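Translation initiation factor eif-2b-like protein (Chaetomium thermophilum, PDB 4ZEO) probably acts in translation initiation as the delta subunit of eIF2B, a heterodecameric complex that serves as the GDP-GTP exchange factor for eIF2. Local coordinates at residues Ala180-Phe185 with Phe259-Arg264; His207-Gln212 with Arg231-Lys236. All coordinates share one frame; numbering follows the deposited sequence.

Contact 1: Ala180-Phe185 with Phe259-Arg264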
# COMPACT_ATOMS: atom_id res chain seq x y z
N ALA A 180 -0.94 -10.74 -1.66
CA ALA A 180 -1.60 -11.85 -2.32
C ALA A 180 -0.68 -12.40 -3.42
O ALA A 180 -0.50 -13.61 -3.55
CB ALA A 180 -2.96 -11.41 -2.91
N THR A 181 -0.05 -11.49 -4.16
CA THR A 181 0.89 -11.84 -5.20
C THR A 181 2.10 -12.60 -4.67
O THR A 181 2.50 -13.62 -5.24
CB THR A 181 1.39 -10.59 -5.95
OG1 THR A 181 0.28 -9.85 -6.47
CG2 THR A 181 2.33 -10.96 -7.09
N LEU A 182 2.70 -12.10 -3.59
CA LEU A 182 3.89 -12.73 -3.03
C LEU A 182 3.56 -14.14 -2.52
O LEU A 182 4.35 -15.06 -2.69
CB LEU A 182 4.48 -11.89 -1.89
CG LEU A 182 5.08 -10.57 -2.43
CD1 LEU A 182 5.66 -9.68 -1.35
CD2 LEU A 182 6.10 -10.87 -3.47
N LEU A 183 2.38 -14.30 -1.91
CA LEU A 183 1.96 -15.61 -1.44
C LEU A 183 1.67 -16.59 -2.58
O LEU A 183 1.99 -17.76 -2.48
CB LEU A 183 0.73 -15.50 -0.54
CG LEU A 183 0.95 -14.85 0.82
CD1 LEU A 183 -0.38 -14.71 1.54
CD2 LEU A 183 1.96 -15.64 1.65
N ALA A 184 1.06 -16.11 -3.66
CA ALA A 184 0.82 -16.96 -4.81
C ALA A 184 2.15 -17.39 -5.43
O ALA A 184 2.35 -18.57 -5.80
CB ALA A 184 -0.05 -16.26 -5.84
N PHE A 185 3.06 -16.42 -5.55
CA PHE A 185 4.41 -16.69 -6.07
C PHE A 185 5.14 -17.70 -5.17
O PHE A 185 5.94 -18.52 -5.62
CB PHE A 185 5.24 -15.40 -6.14
CG PHE A 185 4.90 -14.52 -7.30
CD1 PHE A 185 3.93 -14.90 -8.22
CD2 PHE A 185 5.60 -13.34 -7.51
CE1 PHE A 185 3.64 -14.08 -9.32
CE2 PHE A 185 5.31 -12.53 -8.61
CZ PHE A 185 4.34 -12.89 -9.50
N PHE A 259 10.69 -12.94 4.24
CA PHE A 259 11.40 -11.81 4.75
C PHE A 259 10.81 -10.51 4.15
O PHE A 259 10.60 -9.52 4.85
CB PHE A 259 12.88 -11.95 4.41
CG PHE A 259 13.72 -10.84 4.91
CD1 PHE A 259 14.29 -10.89 6.16
CD2 PHE A 259 13.90 -9.69 4.14
CE1 PHE A 259 15.07 -9.85 6.62
CE2 PHE A 259 14.65 -8.65 4.60
CZ PHE A 259 15.24 -8.73 5.84
N LEU A 260 10.53 -10.52 2.86
CA LEU A 260 10.00 -9.33 2.22
C LEU A 260 8.60 -8.97 2.75
O LEU A 260 8.33 -7.81 3.07
CB LEU A 260 9.96 -9.51 0.71
CG LEU A 260 9.72 -8.21 -0.06
CD1 LEU A 260 10.97 -7.37 -0.05
CD2 LEU A 260 9.30 -8.47 -1.48
N ILE A 261 7.72 -9.96 2.88
CA ILE A 261 6.38 -9.74 3.40
C ILE A 261 6.45 -9.16 4.80
O ILE A 261 5.77 -8.19 5.13
CB ILE A 261 5.56 -11.04 3.41
CG1 ILE A 261 5.23 -11.45 1.97
CG2 ILE A 261 4.30 -10.89 4.23
CD1 ILE A 261 4.39 -12.73 1.87
N ASN A 262 7.32 -9.73 5.61
CA ASN A 262 7.42 -9.23 6.96
C ASN A 262 7.96 -7.81 7.05
O ASN A 262 7.42 -6.97 7.75
CB ASN A 262 8.30 -10.13 7.81
CG ASN A 262 8.48 -9.56 9.16
OD1 ASN A 262 7.49 -9.29 9.84
ND2 ASN A 262 9.71 -9.34 9.56
N GLU A 263 9.05 -7.55 6.36
CA GLU A 263 9.68 -6.25 6.46
C GLU A 263 8.97 -5.12 5.67
O GLU A 263 8.86 -4.00 6.16
CB GLU A 263 11.14 -6.38 6.04
CG GLU A 263 11.76 -5.17 5.44
CD GLU A 263 13.15 -5.45 4.91
OE1 GLU A 263 13.31 -5.55 3.67
OE2 GLU A 263 14.08 -5.57 5.74
N ARG A 264 8.46 -5.42 4.48
CA ARG A 264 7.84 -4.37 3.69
C ARG A 264 6.31 -4.27 3.87
O ARG A 264 5.70 -3.32 3.43
CB ARG A 264 8.14 -4.56 2.20
CG ARG A 264 9.56 -4.94 1.83
CD ARG A 264 10.63 -3.97 2.30
NE ARG A 264 10.58 -2.73 1.55
CZ ARG A 264 11.31 -2.42 0.48
NH1 ARG A 264 11.12 -1.23 -0.07
NH2 ARG A 264 12.23 -3.25 -0.02
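Arg264 N donates to Leu260 O at 2.8 Å, the shortest hydrogen bond within either segment, and the side chain of Leu260 in turn meets Leu182 across the contact. No hydrogen bond joins the two segments; what they make is an antiparallel helix pair in the helical region that precedes the parallel-sheet, Rossmann-like part of the eIF2B alpha/beta/delta fold. The local axes run at 164° to each other and approach to 10.7 Å, a spacing bridged by branched aliphatic side chains rather than by close backbones. In register, Leu182 CA and Ile261 CA are the nearest alpha carbons, 7.5 Å apart.

Leu182 carries one half of the seam. Its CG stands anti to the carbonyl carbon (chi1 -68°), and from there CD1 reaches Ile261 CG1 at 3.8 Å. The same methyl meets Leu260 CD2, also at 3.8 Å, so it sits against two consecutive residues of 259-264. Leu182 and Ile261 slide past one another in opposite directions, whereas Leu182 and Leu260 cross at about a right angle. Both leucines also touch Ala229 of helix 224-239, which makes that helix a third wall of the same apolar cluster.

Ile261 works outward along its longer branch. With chi2 at -179°, CD1 is carried fully extended toward helix 174-191, where it lies 3.9 Å from Leu182 CB. Leu183, at the exposed margin, starts with its CB bond across the line of approach, and its end then turns nearer. Beyond the seam, Arg264 NH1 is hydrogen-bonded to Thr394 OG1, tying helix 246-277 to the region after strand 387-391. The side chains of Leu183 and Ile261 cross nearly perpendicularly, Leu183 CD2 resting 3.8 Å from Ile261 CD1.

Contact 2: His207-Gln212 with Arg231-Lys236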
# COMPACT_ATOMS: atom_id res chain seq x y z
N HIS A 207 10.34 -18.91 -18.29
CA HIS A 207 9.31 -19.94 -18.52
C HIS A 207 8.22 -20.06 -17.48
O HIS A 207 7.14 -20.53 -17.80
CB HIS A 207 9.98 -21.29 -18.71
CG HIS A 207 10.76 -21.37 -19.98
ND1 HIS A 207 12.03 -20.84 -20.11
CD2 HIS A 207 10.43 -21.84 -21.21
CE1 HIS A 207 12.46 -21.03 -21.34
NE2 HIS A 207 11.51 -21.64 -22.03
N VAL A 208 8.52 -19.72 -16.23
CA VAL A 208 7.54 -19.85 -15.16
C VAL A 208 7.07 -18.53 -14.54
O VAL A 208 5.88 -18.25 -14.48
CB VAL A 208 8.10 -20.75 -14.05
CG1 VAL A 208 7.11 -20.83 -12.88
CG2 VAL A 208 8.42 -22.14 -14.61
N LEU A 209 8.00 -17.71 -14.08
CA LEU A 209 7.62 -16.47 -13.40
C LEU A 209 6.96 -15.45 -14.31
O LEU A 209 5.92 -14.89 -13.96
CB LEU A 209 8.84 -15.84 -12.72
CG LEU A 209 8.54 -14.49 -12.07
CD1 LEU A 209 7.51 -14.62 -10.95
CD2 LEU A 209 9.83 -13.81 -11.55
N ASN A 210 7.56 -15.20 -15.46
CA ASN A 210 7.06 -14.18 -16.38
C ASN A 210 5.62 -14.44 -16.88
O ASN A 210 4.85 -13.50 -16.99
CB ASN A 210 8.02 -13.99 -17.57
CG ASN A 210 9.19 -13.10 -17.24
OD1 ASN A 210 9.35 -12.64 -16.10
ND2 ASN A 210 10.07 -12.89 -18.22
N PRO A 211 5.26 -15.72 -17.17
CA PRO A 211 3.84 -15.94 -17.52
C PRO A 211 2.86 -15.55 -16.41
O PRO A 211 1.76 -15.08 -16.74
CB PRO A 211 3.79 -17.44 -17.80
CG PRO A 211 5.15 -17.72 -18.35
CD PRO A 211 6.07 -16.91 -17.48
N GLN A 212 3.23 -15.73 -15.14
CA GLN A 212 2.37 -15.29 -14.03
C GLN A 212 2.25 -13.75 -14.02
O GLN A 212 1.17 -13.20 -13.84
CB GLN A 212 2.91 -15.77 -12.67
CG GLN A 212 3.51 -17.15 -12.67
CD GLN A 212 2.57 -18.25 -13.14
OE1 GLN A 212 1.35 -18.18 -12.95
NE2 GLN A 212 3.13 -19.25 -13.81
N ARG A 231 11.03 -6.85 -9.36
CA ARG A 231 12.42 -6.49 -9.68
C ARG A 231 13.36 -7.09 -8.64
O ARG A 231 14.40 -7.65 -9.00
CB ARG A 231 12.59 -4.97 -9.78
CG ARG A 231 14.04 -4.50 -9.88
CD ARG A 231 14.10 -2.99 -9.94
NE ARG A 231 13.21 -2.40 -8.94
CZ ARG A 231 13.51 -2.26 -7.65
NH1 ARG A 231 12.61 -1.73 -6.83
NH2 ARG A 231 14.70 -2.62 -7.17
N LEU A 232 12.99 -7.00 -7.36
CA LEU A 232 13.80 -7.58 -6.28
C LEU A 232 13.90 -9.10 -6.37
O LEU A 232 14.99 -9.66 -6.22
CB LEU A 232 13.26 -7.18 -4.92
CG LEU A 232 13.40 -5.70 -4.54
CD1 LEU A 232 12.59 -5.34 -3.30
CD2 LEU A 232 14.87 -5.37 -4.34
N LEU A 233 12.79 -9.77 -6.65
CA LEU A 233 12.77 -11.22 -6.79
C LEU A 233 13.63 -11.69 -7.95
O LEU A 233 14.40 -12.65 -7.82
CB LEU A 233 11.34 -11.75 -6.98
CG LEU A 233 11.17 -13.24 -7.29
CD1 LEU A 233 11.75 -14.12 -6.20
CD2 LEU A 233 9.70 -13.59 -7.49
N LYS A 234 13.50 -11.02 -9.09
CA LYS A 234 14.29 -11.42 -10.25
C LYS A 234 15.77 -11.22 -9.96
O LYS A 234 16.59 -12.04 -10.38
CB LYS A 234 13.86 -10.65 -11.48
CG LYS A 234 12.67 -11.25 -12.19
CD LYS A 234 12.17 -10.31 -13.26
CE LYS A 234 10.95 -10.87 -13.96
NZ LYS A 234 10.73 -10.16 -15.24
N ALA A 235 16.13 -10.15 -9.25
CA ALA A 235 17.54 -9.99 -8.86
C ALA A 235 18.00 -11.15 -7.97
O ALA A 235 19.10 -11.67 -8.14
CB ALA A 235 17.78 -8.65 -8.17
N LYS A 236 17.13 -11.59 -7.05
CA LYS A 236 17.43 -12.73 -6.18
C LYS A 236 17.68 -14.00 -6.98
O LYS A 236 18.64 -14.72 -6.71
CB LYS A 236 16.29 -12.96 -5.19
CG LYS A 236 16.50 -12.29 -3.85
CD LYS A 236 17.71 -12.86 -3.07
CE LYS A 236 17.56 -14.35 -2.79
NZ LYS A 236 18.78 -14.88 -2.11
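Lys234 reaches across to Leu209 and Asn210 with a chain that can be followed atom by atom. Its CB points toward segment 207-212, and CG, anti to the carbonyl carbon (chi1 -84°), makes the first contact, 3.9 Å from Leu209 CD2. CD continues the extended chain, and CE lies 4.0 Å from the same methyl, Leu209 CD2, and 3.2 Å from Asn210 OD1. NZ then donates to Asn210 OD1 at 3.0 Å, with a C=O...N angle of 130° and the donor tilted 20° from the carbonyl plane. Asn210 meets the lysine at about a right angle.

The local axes are antiparallel within a few degrees and 12.4 Å apart, as befits a helical hairpin built from the successive helices 200-219 and 224-239, a gap the extended lysine chain spans. Alongside the polar bond, Leu233 CD2 lies 4.1 Å from Leu209 CD2, and Leu233 also packs on Leu253 and Trp256 of helix 246-277. Cut back to an alanine here, the Lys234 side chain would probably leave Asn210 OD1 without this donor and Leu209 CD2 without its CG and CE contacts. Within 207-212, Gln212 NE2 donates to Val208 O at 3.0 Å.

From the N terminus, the chain passes through Ala180-Phe185 on helix 174-191, then His207-Gln212 on helix 200-219. It turns back into Arg231-Lys236 on helix 224-239, which closes contact 2 over 18 intervening residues. Only then does it reach Phe259-Arg264 on helix 246-277, closing contact 1 over 73. The smaller loop therefore lies wholly within the larger, and the two do not cross. Their centres are 14 Å apart, and Phe185 is a bridge between them: CE2 lies 3.8 Å from Leu209 CD1, and CD2 meets Leu233 CD2. Together the contacts tie four successive helices into one helical body ahead of the parallel sheet.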